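Local coordinates for protein ribonuclease VapC5 (Mycobacterium tuberculosis, PDB 3DBO) that is the probable toxin of a type II toxin-antitoxin system, a magnesium-dependent PIN-domain ribonuclease whose limited RNase activity is observed with the VapC5-VapB5 complex, at residues P20-L25 against P45-T51; P128-D134 against E146-V150; L87-A93 against A120-R125; L100-L104 against A138-A143. All blocks are in the same frame, centred on the assembly; numbering follows the deposited sequence. Where two conformers were deposited one is given.

All four contacts lie in one PIN domain, a parallel sheet packed against helices. Contact 1 pairs the central strand 22-25 with 47-51, and contact 2 pairs 129-131 with the outermost 147-149; their centres are about 11 Å apart, and hydrogen bonds between strands 22-25 and 129-131 join them. Contact 3, its centre about 14 Å from that of contact 1, packs the start of helix 91-107 on the end of helix 113-124. Along the chain contact 1 precedes contact 3, which closes before contact 2 opens; contact 4 alternates with contacts 2 and 3, its 138-143 loop lying in sequence between strands 129-131 and 147-149. Contacts 3 and 4 share helix 91-107, and D140 touches I147 of strand 147-149.

Contact 1: residues P20-L25 against P45-T51; sequences PAAGVL and PDRVATT. With NA (sodium ion), chain C.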
loop_
_atom_site.group_PDB
_atom_site.type_symbol
_atom_site.label_atom_id
_atom_site.label_comp_id
_atom_site.label_asym_id
_atom_site.label_seq_id
_atom_site.Cartn_x
_atom_site.Cartn_y
_atom_site.Cartn_z
ATOM N N PRO B 20 -16.514 -2.984 -0.711
ATOM C CA PRO B 20 -16.728 -2.596 0.681
ATOM C C PRO B 20 -16.838 -1.083 0.781
ATOM O O PRO B 20 -16.572 -0.392 -0.202
ATOM C CB PRO B 20 -15.455 -3.097 1.384
ATOM C CG PRO B 20 -14.442 -3.214 0.297
ATOM C CD PRO B 20 -15.212 -3.645 -0.904
ATOM N N ALA B 21 -17.229 -0.577 1.948
ATOM C CA ALA B 21 -17.353 0.865 2.164
ATOM C C ALA B 21 -15.997 1.583 2.115
ATOM O O ALA B 21 -15.876 2.672 1.550
ATOM C CB ALA B 21 -18.057 1.137 3.494
ATOM N N ALA B 22 -14.978 0.964 2.708
ATOM C CA ALA B 22 -13.654 1.585 2.812
ATOM C C ALA B 22 -12.534 0.574 2.543
ATOM O O ALA B 22 -12.739 -0.643 2.621
ATOM C CB ALA B 22 -13.481 2.225 4.172
ATOM N N GLY B 23 -11.364 1.078 2.194
ATOM C CA GLY B 23 -10.214 0.205 2.018
ATOM C C GLY B 23 -8.894 0.931 2.197
ATOM O O GLY B 23 -8.840 2.163 2.244
ATOM N N VAL B 24 -7.832 0.144 2.283
ATOM C CA VAL B 24 -6.485 0.653 2.514
ATOM C C VAL B 24 -5.594 0.405 1.307
ATOM O O VAL B 24 -5.338 -0.740 0.966
ATOM C CB VAL B 24 -5.860 -0.039 3.764
ATOM C CG1 VAL B 24 -4.425 0.447 3.959
ATOM C CG2 VAL B 24 -6.718 0.208 4.987
ATOM N N LEU B 25 -5.140 1.479 0.651
ATOM C CA LEU B 25 -4.269 1.386 -0.519
ATOM C C LEU B 25 -2.859 1.010 -0.100
ATOM O O LEU B 25 -2.354 1.546 0.888
ATOM C CB LEU B 25 -4.231 2.739 -1.248
ATOM C CG LEU B 25 -5.607 3.347 -1.526
ATOM C CD1 LEU B 25 -5.463 4.820 -1.921
ATOM C CD2 LEU B 25 -6.327 2.512 -2.614
ATOM N N PRO B 45 -12.939 0.707 -3.140
ATOM C CA PRO B 45 -14.016 1.093 -2.236
ATOM C C PRO B 45 -14.321 2.575 -2.337
ATOM O O PRO B 45 -13.527 3.353 -2.894
ATOM C CB PRO B 45 -13.460 0.743 -0.849
ATOM C CG PRO B 45 -12.475 -0.326 -1.107
ATOM C CD PRO B 45 -11.858 0.002 -2.430
ATOM N N ASP B 46 -15.475 2.948 -1.802
ATOM C CA ASP B 46 -15.977 4.317 -1.851
ATOM C C ASP B 46 -15.083 5.317 -1.132
ATOM O O ASP B 46 -14.924 6.443 -1.597
ATOM C CB ASP B 46 -17.388 4.374 -1.255
ATOM C CG ASP B 46 -18.412 3.634 -2.102
ATOM O OD1 ASP B 46 -18.292 3.655 -3.359
ATOM O OD2 ASP B 46 -19.336 3.038 -1.495
ATOM N N ARG B 47 -14.511 4.895 -0.005
ATOM C CA ARG B 47 -13.628 5.733 0.793
ATOM C C ARG B 47 -12.297 5.005 0.919
ATOM O O ARG B 47 -12.301 3.807 1.180
ATOM C CB ARG B 47 -14.224 5.942 2.185
ATOM C CG ARG B 47 -15.482 6.829 2.234
ATOM C CD ARG B 47 -15.158 8.268 1.813
ATOM N NE ARG B 47 -16.121 9.226 2.350
ATOM C CZ ARG B 47 -15.982 9.859 3.513
ATOM N NH1 ARG B 47 -14.917 9.641 4.274
ATOM N NH2 ARG B 47 -16.912 10.713 3.916
ATOM N N VAL B 48 -11.186 5.711 0.714
ATOM C CA VAL B 48 -9.845 5.090 0.808
ATOM C C VAL B 48 -8.895 5.820 1.769
ATOM O O VAL B 48 -8.985 7.039 1.944
ATOM C CB VAL B 48 -9.154 4.923 -0.577
ATOM C CG1 VAL B 48 -9.914 3.928 -1.454
ATOM C CG2 VAL B 48 -8.984 6.277 -1.301
ATOM N N ALA B 49 -8.016 5.048 2.407
ATOM C CA ALA B 49 -6.890 5.584 3.191
ATOM C C ALA B 49 -5.622 4.858 2.730
ATOM O O ALA B 49 -5.687 3.913 1.938
ATOM C CB ALA B 49 -7.117 5.361 4.694
ATOM N N THR B 50 -4.452 5.292 3.200
ATOM C CA THR B 50 -3.275 4.465 3.007
ATOM C C THR B 50 -2.598 4.301 4.379
ATOM O O THR B 50 -3.224 4.588 5.423
ATOM C CB THR B 50 -2.352 5.027 1.896
ATOM O OG1 THR B 50 -1.330 4.076 1.584
ATOM C CG2 THR B 50 -1.733 6.407 2.288
ATOM N N THR B 51 -1.354 3.821 4.387
ATOM C CA THR B 51 -0.675 3.661 5.663
ATOM C C THR B 51 0.647 4.411 5.650
ATOM O O THR B 51 1.119 4.884 4.607
ATOM C CB THR B 51 -0.380 2.159 6.004
ATOM O OG1 THR B 51 0.709 1.707 5.188
ATOM C CG2 THR B 51 -1.626 1.234 5.782
HETATM NA NA NA C . -0.121 1.308 2.663
#
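With OG1 anti to the backbone N (chi1 -170°), T50 turns its hydroxyl onto the carbonyl of L25; T51, at chi1 74°, holds its OG1 between backbone N and carbonyl carbon, facing a sodium ion. T50 OG1 donates to L25 O at 2.8 Å, from above the carbonyl plane. The same L25 O binds the sodium at 2.9 Å and T51 OG1 binds it at 2.7 Å, so one carbonyl oxygen serves both a hydroxyl and the metal; T54 completes the observed site. Behind this end the strands run parallel: R47 N donates to A21 O, G23 N to R47 O, A49 N to G23 O, and L25 N to A49 O. On one face V24 CG1 meets T51 CG2 at 3.4 Å, tight and at about a right angle. The face with V48 has L25 CD1 against V48 CG2 at 3.9 Å. P45 CB sits 3.4 Å from P20 O, its ring lying against the backbone of A22 and G23. Strand 129-131 flanks 22-25 on its other side; strand 86-87 borders 47-51, bonded at T50; helix 113-124 covers V24 and T51. At R47 and V48 a strand of another protein's chain pairs antiparallel, extending the sheet across the interface.

Contact 2: residues P128-D134 against E146-V150; sequences PVITQDD and EIIRV
Strand 129-131 pairs in parallel with strand 147-149, V129 beside I147 and T131 beside R149, backbone bonds forming the first group. V129 N donates to E146 O, I148 N to V129 O, T131 N to I148 O at a nearly straight 172°, and V150 N to T131 O at 2.7 Å. Apolar contacts occupy both faces. On one, in the modelled conformer of I130, its CD1 lies 3.5 Å from I148 CD1, which also touches P128 CB, while I130 CG2 meets V150 CG1 at 3.8 Å. On the other, I147 CD1 reaches V129 CB at 3.8 Å. Polar side-chain contacts gather past the strand end. In one of its two conformers R149, bent at chi2 (-148°), brings NH1 near D133 O, a weak and doubtful bond, with I147 CG2 of its own strand over one guanidinium face. T131 OG1 accepts from D133 N at 3.2 Å, an ST turn, and is also hydrogen-bonded to D26, a predicted magnesium ligand, and to S28. The chemistry divides: methyl groups and backbone bonds hold the strands together, whereas the T131 hydroxyl links the turn to D26 and would be expected to help position that carboxylate.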
loop_
_atom_site.group_PDB
_atom_site.type_symbol
_atom_site.label_atom_id
_atom_site.label_comp_id
_atom_site.label_asym_id
_atom_site.label_seq_id
_atom_site.Cartn_x
_atom_site.Cartn_y
_atom_site.Cartn_z
ATOM N N PRO B 128 -10.136 -4.024 3.947
ATOM C CA PRO B 128 -9.405 -4.725 2.923
ATOM C C PRO B 128 -8.175 -3.952 2.451
ATOM O O PRO B 128 -8.164 -2.717 2.492
ATOM C CB PRO B 128 -10.431 -4.822 1.776
ATOM C CG PRO B 128 -11.283 -3.653 1.933
ATOM C CD PRO B 128 -11.368 -3.394 3.421
ATOM N N VAL B 129 -7.165 -4.680 1.993
ATOM C CA VAL B 129 -6.023 -4.104 1.304
ATOM C C VAL B 129 -6.333 -4.015 -0.201
ATOM O O VAL B 129 -6.732 -5.011 -0.817
ATOM C CB VAL B 129 -4.748 -4.973 1.478
ATOM C CG1 VAL B 129 -3.606 -4.380 0.645
ATOM C CG2 VAL B 129 -4.334 -5.080 2.961
ATOM N N ILE B 130 -6.148 -2.823 -0.773
ATOM C CA ILE B 130 -6.331 -2.591 -2.206
ATOM C C ILE B 130 -4.949 -2.599 -2.819
ATOM O O ILE B 130 -4.098 -1.769 -2.448
ATOM C CB ILE B 130 -7.084 -1.251 -2.462
ATOM C CG1 ILE B 130 -8.245 -1.079 -1.475
ATOM C CG2 ILE B 130 -7.587 -1.155 -3.901
ATOM C CD1 ILE B 130 -9.244 -2.228 -1.457
ATOM N N THR B 131 -4.706 -3.528 -3.745
ATOM C CA THR B 131 -3.379 -3.697 -4.322
ATOM C C THR B 131 -3.415 -3.894 -5.834
ATOM O O THR B 131 -4.344 -4.503 -6.374
ATOM C CB THR B 131 -2.535 -4.831 -3.606
ATOM O OG1 THR B 131 -1.190 -4.844 -4.097
ATOM C CG2 THR B 131 -3.137 -6.221 -3.791
ATOM N N GLN B 132 -2.390 -3.388 -6.500
ATOM C CA GLN B 132 -2.250 -3.595 -7.924
ATOM C C GLN B 132 -1.330 -4.782 -8.192
ATOM O O GLN B 132 -1.354 -5.334 -9.286
ATOM C CB GLN B 132 -1.739 -2.313 -8.620
ATOM C CG GLN B 132 -1.708 -2.430 -10.113
ATOM C CD GLN B 132 -1.138 -1.225 -10.832
ATOM O OE1 GLN B 132 -1.322 -1.103 -12.037
ATOM N NE2 GLN B 132 -0.449 -0.326 -10.113
ATOM N N ASP B 133 -0.528 -5.169 -7.198
ATOM C CA ASP B 133 0.520 -6.177 -7.389
ATOM C C ASP B 133 0.144 -7.513 -6.726
ATOM O O ASP B 133 -0.950 -7.628 -6.192
ATOM C CB ASP B 133 1.882 -5.665 -6.895
ATOM C CG ASP B 133 2.480 -4.587 -7.806
ATOM O OD1 ASP B 133 1.794 -4.123 -8.748
ATOM O OD2 ASP B 133 3.649 -4.190 -7.574
ATOM N N ASP B 134 1.042 -8.498 -6.746
ATOM C CA ASP B 134 0.680 -9.878 -6.369
ATOM C C ASP B 134 1.194 -10.407 -5.027
ATOM O O ASP B 134 1.187 -11.619 -4.798
ATOM C CB ASP B 134 1.039 -10.869 -7.503
ATOM C CG ASP B 134 2.550 -11.043 -7.713
ATOM O OD1 ASP B 134 3.378 -10.374 -7.034
ATOM O OD2 ASP B 134 2.914 -11.873 -8.586
ATOM N N GLU B 146 -8.618 -9.385 3.843
ATOM C CA GLU B 146 -9.322 -9.394 2.542
ATOM C C GLU B 146 -8.444 -8.604 1.574
ATOM O O GLU B 146 -8.042 -7.482 1.879
ATOM C CB GLU B 146 -10.700 -8.707 2.742
ATOM C CG GLU B 146 -11.571 -8.393 1.499
ATOM C CD GLU B 146 -12.795 -7.494 1.822
ATOM O OE1 GLU B 146 -13.085 -7.241 3.006
ATOM O OE2 GLU B 146 -13.477 -7.028 0.884
ATOM N N ILE B 147 -8.089 -9.223 0.451
ATOM C CA ILE B 147 -7.229 -8.608 -0.555
ATOM C C ILE B 147 -8.096 -8.288 -1.795
ATOM O O ILE B 147 -8.834 -9.140 -2.241
ATOM C CB ILE B 147 -6.100 -9.572 -0.977
ATOM C CG1 ILE B 147 -5.283 -10.002 0.271
ATOM C CG2 ILE B 147 -5.157 -8.940 -2.018
ATOM C CD1 ILE B 147 -4.727 -8.772 1.094
ATOM N N ILE B 148 -7.989 -7.067 -2.315
ATOM C CA ILE B 148 -8.722 -6.648 -3.522
ATOM C C ILE B 148 -7.702 -6.243 -4.574
ATOM O O ILE B 148 -6.979 -5.268 -4.403
ATOM C CB ILE B 148 -9.706 -5.502 -3.196
ATOM C CG1 ILE B 148 -10.719 -5.960 -2.145
ATOM C CG2 ILE B 148 -10.442 -5.007 -4.476
ATOM C CD1 ILE B 148 -11.566 -4.826 -1.538
ATOM N N ARG B 149 -7.605 -7.033 -5.644
ATOM C CA ARG B 149 -6.606 -6.794 -6.673
ATOM C C ARG B 149 -7.168 -5.876 -7.754
ATOM O O ARG B 149 -8.170 -6.212 -8.391
ATOM C CB ARG B 149 -6.137 -8.094 -7.297
ATOM C CG ARG B 149 -5.660 -9.041 -6.269
ATOM C CD ARG B 149 -4.566 -9.921 -6.725
ATOM N NE ARG B 149 -4.237 -10.779 -5.594
ATOM C CZ ARG B 149 -3.223 -10.592 -4.766
ATOM N NH1 ARG B 149 -2.347 -9.592 -4.918
ATOM N NH2 ARG B 149 -3.069 -11.441 -3.794
ATOM N N VAL B 150 -6.521 -4.733 -7.961
ATOM C CA VAL B 150 -6.983 -3.738 -8.935
ATOM C C VAL B 150 -5.947 -3.517 -10.027
ATOM O O VAL B 150 -6.129 -2.669 -10.875
ATOM C CB VAL B 150 -7.307 -2.392 -8.263
ATOM C CG1 VAL B 150 -8.505 -2.541 -7.314
ATOM C CG2 VAL B 150 -6.058 -1.861 -7.535
ATOM O OXT VAL B 150 -4.923 -4.193 -10.117
#

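Contact 3: residues L87-A93 against A120-R125; sequences LPVDDDA and AVAASR
V121 of helix 113-124 wedges its two methyl groups into the curve made by L87, P88, V89 and A93. Its CG1 meets L87 CB at 3.7 Å as the two side chains slant across each other, while CG2 lies 3.8 Å from A93 CB and also approaches P88 O and V89 CG2, the valines crossing at about a right angle. L87 reaches further along, where its CD2 lies over one face of the R125 guanidinium, offset toward the rim, and its CD1 touches R125 CD. The R125 chain is extended from CG to NE, which carries the guanidinium to the carboxylate of D90. The two planes are only 14° apart, but D90 OD2 and R125 NH2 are separated by 3.5 Å, a rather long salt bridge. Two waters link each partner separately to the rest of the contact: one accepts from R125 NE at 2.7 Å and donates to P88 O, the other donates to D90 OD1 and to S124 OG. At chi1 73° the S124 hydroxyl turns back to donate to V121 O. S124 CB itself lies 3.5 Å from D92 O. D90 OD1 also accepts from A93 N at 3.1 Å. That bond makes D90 the N-cap of helix 91-107, and the arrangement joins this capped start, just after strand 86-87, to the C-terminal end of helix 113-124, in keeping with the alpha/beta layering of the PIN domain.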
loop_
_atom_site.group_PDB
_atom_site.type_symbol
_atom_site.label_atom_id
_atom_site.label_comp_id
_atom_site.label_asym_id
_atom_site.label_seq_id
_atom_site.Cartn_x
_atom_site.Cartn_y
_atom_site.Cartn_z
ATOM N N LEU B 87 -2.707 5.728 7.933
ATOM C CA LEU B 87 -2.992 4.954 9.134
ATOM C C LEU B 87 -1.664 4.523 9.747
ATOM O O LEU B 87 -0.780 4.082 9.028
ATOM C CB LEU B 87 -3.820 3.709 8.782
ATOM C CG LEU B 87 -5.214 3.980 8.178
ATOM C CD1 LEU B 87 -5.804 2.668 7.700
ATOM C CD2 LEU B 87 -6.107 4.655 9.223
ATOM N N PRO B 88 -1.517 4.680 11.072
ATOM C CA PRO B 88 -0.231 4.320 11.696
ATOM C C PRO B 88 -0.082 2.828 11.973
ATOM O O PRO B 88 -1.053 2.089 11.951
ATOM C CB PRO B 88 -0.287 5.070 13.020
ATOM C CG PRO B 88 -1.759 5.029 13.390
ATOM C CD PRO B 88 -2.487 5.186 12.064
ATOM N N VAL B 89 1.141 2.385 12.264
ATOM C CA VAL B 89 1.306 1.083 12.881
ATOM C C VAL B 89 1.142 1.335 14.390
ATOM O O VAL B 89 2.034 1.914 15.029
ATOM C CB VAL B 89 2.693 0.430 12.584
ATOM C CG1 VAL B 89 2.761 -0.931 13.242
ATOM C CG2 VAL B 89 2.958 0.273 11.060
ATOM N N ASP B 90 0.010 0.933 14.938
ATOM C CA ASP B 90 -0.274 1.093 16.373
ATOM C C ASP B 90 -0.242 -0.276 17.058
ATOM O O ASP B 90 0.181 -1.242 16.444
ATOM C CB ASP B 90 -1.614 1.791 16.611
ATOM C CG ASP B 90 -2.795 1.099 15.917
ATOM O OD1 ASP B 90 -2.678 -0.048 15.396
ATOM O OD2 ASP B 90 -3.860 1.752 15.871
ATOM N N ASP B 91 -0.676 -0.357 18.327
ATOM C CA ASP B 91 -0.618 -1.617 19.064
ATOM C C ASP B 91 -1.428 -2.728 18.386
ATOM O O ASP B 91 -0.977 -3.874 18.303
ATOM C CB ASP B 91 -1.097 -1.438 20.522
ATOM C CG ASP B 91 -0.209 -0.489 21.321
ATOM O OD1 ASP B 91 0.863 -0.078 20.821
ATOM O OD2 ASP B 91 -0.585 -0.147 22.464
ATOM N N ASP B 92 -2.622 -2.389 17.912
ATOM C CA ASP B 92 -3.487 -3.392 17.298
ATOM C C ASP B 92 -2.873 -3.942 16.018
ATOM O O ASP B 92 -3.019 -5.127 15.719
ATOM C CB ASP B 92 -4.886 -2.824 17.020
ATOM C CG ASP B 92 -5.750 -2.765 18.276
ATOM O OD1 ASP B 92 -5.393 -3.388 19.301
ATOM O OD2 ASP B 92 -6.793 -2.093 18.224
ATOM N N ALA B 93 -2.208 -3.074 15.257
ATOM C CA ALA B 93 -1.538 -3.508 14.025
ATOM C C ALA B 93 -0.372 -4.420 14.383
ATOM O O ALA B 93 -0.128 -5.416 13.719
ATOM C CB ALA B 93 -1.069 -2.328 13.231
ATOM N N ALA B 120 -1.178 -5.980 8.105
ATOM C CA ALA B 120 -1.472 -5.950 9.547
ATOM C C ALA B 120 -2.305 -4.732 9.934
ATOM O O ALA B 120 -3.272 -4.836 10.693
ATOM C CB ALA B 120 -0.158 -6.034 10.384
ATOM N N VAL B 121 -1.931 -3.569 9.420
ATOM C CA VAL B 121 -2.685 -2.354 9.677
ATOM C C VAL B 121 -4.139 -2.486 9.173
ATOM O O VAL B 121 -5.106 -2.237 9.926
ATOM C CB VAL B 121 -1.976 -1.116 9.031
ATOM C CG1 VAL B 121 -2.906 0.130 8.989
ATOM C CG2 VAL B 121 -0.655 -0.801 9.796
ATOM N N ALA B 122 -4.286 -2.878 7.910
ATOM C CA ALA B 122 -5.620 -3.044 7.336
ATOM C C ALA B 122 -6.453 -4.076 8.103
ATOM O O ALA B 122 -7.592 -3.767 8.516
ATOM C CB ALA B 122 -5.517 -3.410 5.830
ATOM N N ALA B 123 -5.911 -5.286 8.287
ATOM C CA ALA B 123 -6.622 -6.360 9.011
ATOM C C ALA B 123 -7.038 -5.964 10.415
ATOM O O ALA B 123 -8.126 -6.328 10.871
ATOM C CB ALA B 123 -5.807 -7.638 9.043
ATOM N N SER B 124 -6.174 -5.213 11.107
ATOM C CA SER B 124 -6.444 -4.827 12.493
ATOM C C SER B 124 -7.603 -3.821 12.577
ATOM O O SER B 124 -8.198 -3.645 13.639
ATOM C CB SER B 124 -5.172 -4.251 13.149
ATOM O OG SER B 124 -4.892 -2.955 12.651
ATOM N N ARG B 125 -7.906 -3.172 11.449
ATOM C CA ARG B 125 -9.021 -2.237 11.331
ATOM C C ARG B 125 -10.221 -2.838 10.599
ATOM O O ARG B 125 -11.190 -2.133 10.315
ATOM C CB ARG B 125 -8.555 -0.964 10.649
ATOM C CG ARG B 125 -7.562 -0.208 11.512
ATOM C CD ARG B 125 -7.154 1.098 10.933
ATOM N NE ARG B 125 -6.268 1.783 11.877
ATOM C CZ ARG B 125 -6.610 2.827 12.622
ATOM N NH1 ARG B 125 -7.832 3.349 12.538
ATOM N NH2 ARG B 125 -5.713 3.359 13.440
HETATM O O HOH W 1 -3.647 1.592 12.312
HETATM O O HOH W 2 -4.761 -0.539 13.961
#

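Contact 4: residues L100-L104 against A138-A143; sequences LRIHL and ALDGAA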
loop_
_atom_site.group_PDB
_atom_site.type_symbol
_atom_site.label_atom_id
_atom_site.label_comp_id
_atom_site.label_asym_id
_atom_site.label_seq_id
_atom_site.Cartn_x
_atom_site.Cartn_y
_atom_site.Cartn_z
ATOM N N LEU B 100 -0.284 -12.829 11.767
ATOM C CA LEU B 100 -0.095 -13.060 10.322
ATOM C C LEU B 100 1.293 -13.623 10.012
ATOM O O LEU B 100 1.439 -14.527 9.181
ATOM C CB LEU B 100 -0.395 -11.785 9.511
ATOM C CG LEU B 100 -1.812 -11.205 9.639
ATOM C CD1 LEU B 100 -1.928 -9.909 8.838
ATOM C CD2 LEU B 100 -2.883 -12.225 9.222
ATOM N N ARG B 101 2.313 -13.108 10.694
ATOM C CA ARG B 101 3.677 -13.606 10.538
ATOM C C ARG B 101 3.826 -15.086 10.903
ATOM O O ARG B 101 4.491 -15.841 10.181
ATOM C CB ARG B 101 4.690 -12.759 11.345
ATOM C CG ARG B 101 6.156 -13.136 11.110
ATOM C CD ARG B 101 6.574 -12.879 9.681
ATOM N NE ARG B 101 7.796 -13.592 9.290
ATOM C CZ ARG B 101 7.827 -14.812 8.747
ATOM N NH1 ARG B 101 6.721 -15.493 8.552
ATOM N NH2 ARG B 101 8.992 -15.349 8.389
ATOM N N ILE B 102 3.221 -15.505 12.006
ATOM C CA ILE B 102 3.325 -16.931 12.370
ATOM C C ILE B 102 2.511 -17.808 11.385
ATOM O O ILE B 102 2.980 -18.873 10.978
ATOM C CB ILE B 102 2.885 -17.176 13.845
ATOM C CG1 ILE B 102 4.023 -16.806 14.774
ATOM C CG2 ILE B 102 2.648 -18.664 14.139
ATOM C CD1 ILE B 102 5.112 -17.828 14.760
ATOM N N HIS B 103 1.349 -17.315 10.964
ATOM C CA HIS B 103 0.549 -17.982 9.933
ATOM C C HIS B 103 1.426 -18.303 8.710
ATOM O O HIS B 103 1.490 -19.463 8.264
ATOM C CB HIS B 103 -0.663 -17.114 9.568
ATOM C CG HIS B 103 -1.580 -17.740 8.561
ATOM N ND1 HIS B 103 -2.379 -18.824 8.858
ATOM C CD2 HIS B 103 -1.831 -17.426 7.268
ATOM C CE1 HIS B 103 -3.082 -19.151 7.786
ATOM N NE2 HIS B 103 -2.762 -18.327 6.805
ATOM N N LEU B 104 2.146 -17.299 8.208
ATOM C CA LEU B 104 3.074 -17.493 7.083
ATOM C C LEU B 104 4.229 -18.463 7.383
ATOM O O LEU B 104 4.570 -19.297 6.533
ATOM C CB LEU B 104 3.625 -16.152 6.597
ATOM C CG LEU B 104 2.611 -15.224 5.925
ATOM C CD1 LEU B 104 3.167 -13.766 5.926
ATOM C CD2 LEU B 104 2.278 -15.711 4.506
ATOM N N ALA B 138 -0.397 -14.549 -0.634
ATOM C CA ALA B 138 -0.043 -15.569 0.341
ATOM C C ALA B 138 -0.903 -15.562 1.613
ATOM O O ALA B 138 -0.922 -16.534 2.348
ATOM C CB ALA B 138 1.416 -15.429 0.721
ATOM N N LEU B 139 -1.572 -14.455 1.877
ATOM C CA LEU B 139 -2.372 -14.277 3.089
ATOM C C LEU B 139 -3.866 -14.589 2.925
ATOM O O LEU B 139 -4.633 -14.504 3.890
ATOM C CB LEU B 139 -2.213 -12.839 3.577
ATOM C CG LEU B 139 -0.850 -12.485 4.177
ATOM C CD1 LEU B 139 -0.704 -10.983 4.299
ATOM C CD2 LEU B 139 -0.760 -13.129 5.546
ATOM N N ASP B 140 -4.288 -14.929 1.703
ATOM C CA ASP B 140 -5.712 -15.133 1.455
ATOM C C ASP B 140 -6.310 -16.157 2.410
ATOM O O ASP B 140 -5.792 -17.259 2.544
ATOM C CB ASP B 140 -5.949 -15.580 -0.005
ATOM C CG ASP B 140 -5.771 -14.447 -1.010
ATOM O OD1 ASP B 140 -5.936 -13.258 -0.651
ATOM O OD2 ASP B 140 -5.468 -14.770 -2.171
ATOM N N GLY B 141 -7.395 -15.778 3.074
ATOM C CA GLY B 141 -8.087 -16.678 3.996
ATOM C C GLY B 141 -7.705 -16.502 5.455
ATOM O O GLY B 141 -8.407 -16.991 6.337
ATOM N N ALA B 142 -6.583 -15.845 5.730
ATOM C CA ALA B 142 -6.235 -15.526 7.127
ATOM C C ALA B 142 -7.327 -14.665 7.766
ATOM O O ALA B 142 -7.954 -13.862 7.102
ATOM C CB ALA B 142 -4.866 -14.855 7.194
ATOM N N ALA B 143 -7.614 -14.843 9.056
ATOM C CA ALA B 143 -8.669 -14.030 9.646
ATOM C C ALA B 143 -8.371 -12.529 9.545
ATOM O O ALA B 143 -7.217 -12.075 9.648
ATOM C CB ALA B 143 -9.007 -14.455 11.099
HETATM O O HOH W 3 -3.974 -18.289 4.383
#
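This is an apolar helix-to-loop contact, in which L100, H103 and L104 on helix 91-107 meet A138, L139 and A142 in the connection between strands 129-131 and 147-149. The leucines form its inner part. L104 and L139 cross at about a right angle, L139 CD2 lying 4.0 Å from L104 CG and equally near L104 CD1; the same L139 methyl approaches L100 CB at 4.2 Å. L104 CD2 extends to A138 CB at 3.9 Å. One helical turn back, L100 CD2 packs on A142 CB, also at 3.9 Å, and that methyl is shared with H103, whose CD2 comes within 4.0 Å. H103 is swung to this side by a CG anti to the backbone N (chi1 -177°), which takes the imidazole across to the loop. There, in the plane of the ring, NE2 is hydrogen-bonded at 2.7 Å to a water that donates to D140 O, so the polar end of the histidine is joined to the loop through solvent. The loop is shaped by a type II beta turn from L139 to A142, closed by the bond from A142 N to L139 O. G141 takes the positive phi (97°) of the third position of a type II turn, where glycine is common. The turn presents L139 and A142 to the helix while D140 and G141 remain exposed. Beyond the two segments, L116 of helix 113-124 packs on both L100 and L104, and A119 of that helix touches L139, so helix 113-124 adjoins helix 91-107 and the loop alike; V145, shortly before strand 147-149, also touches L100.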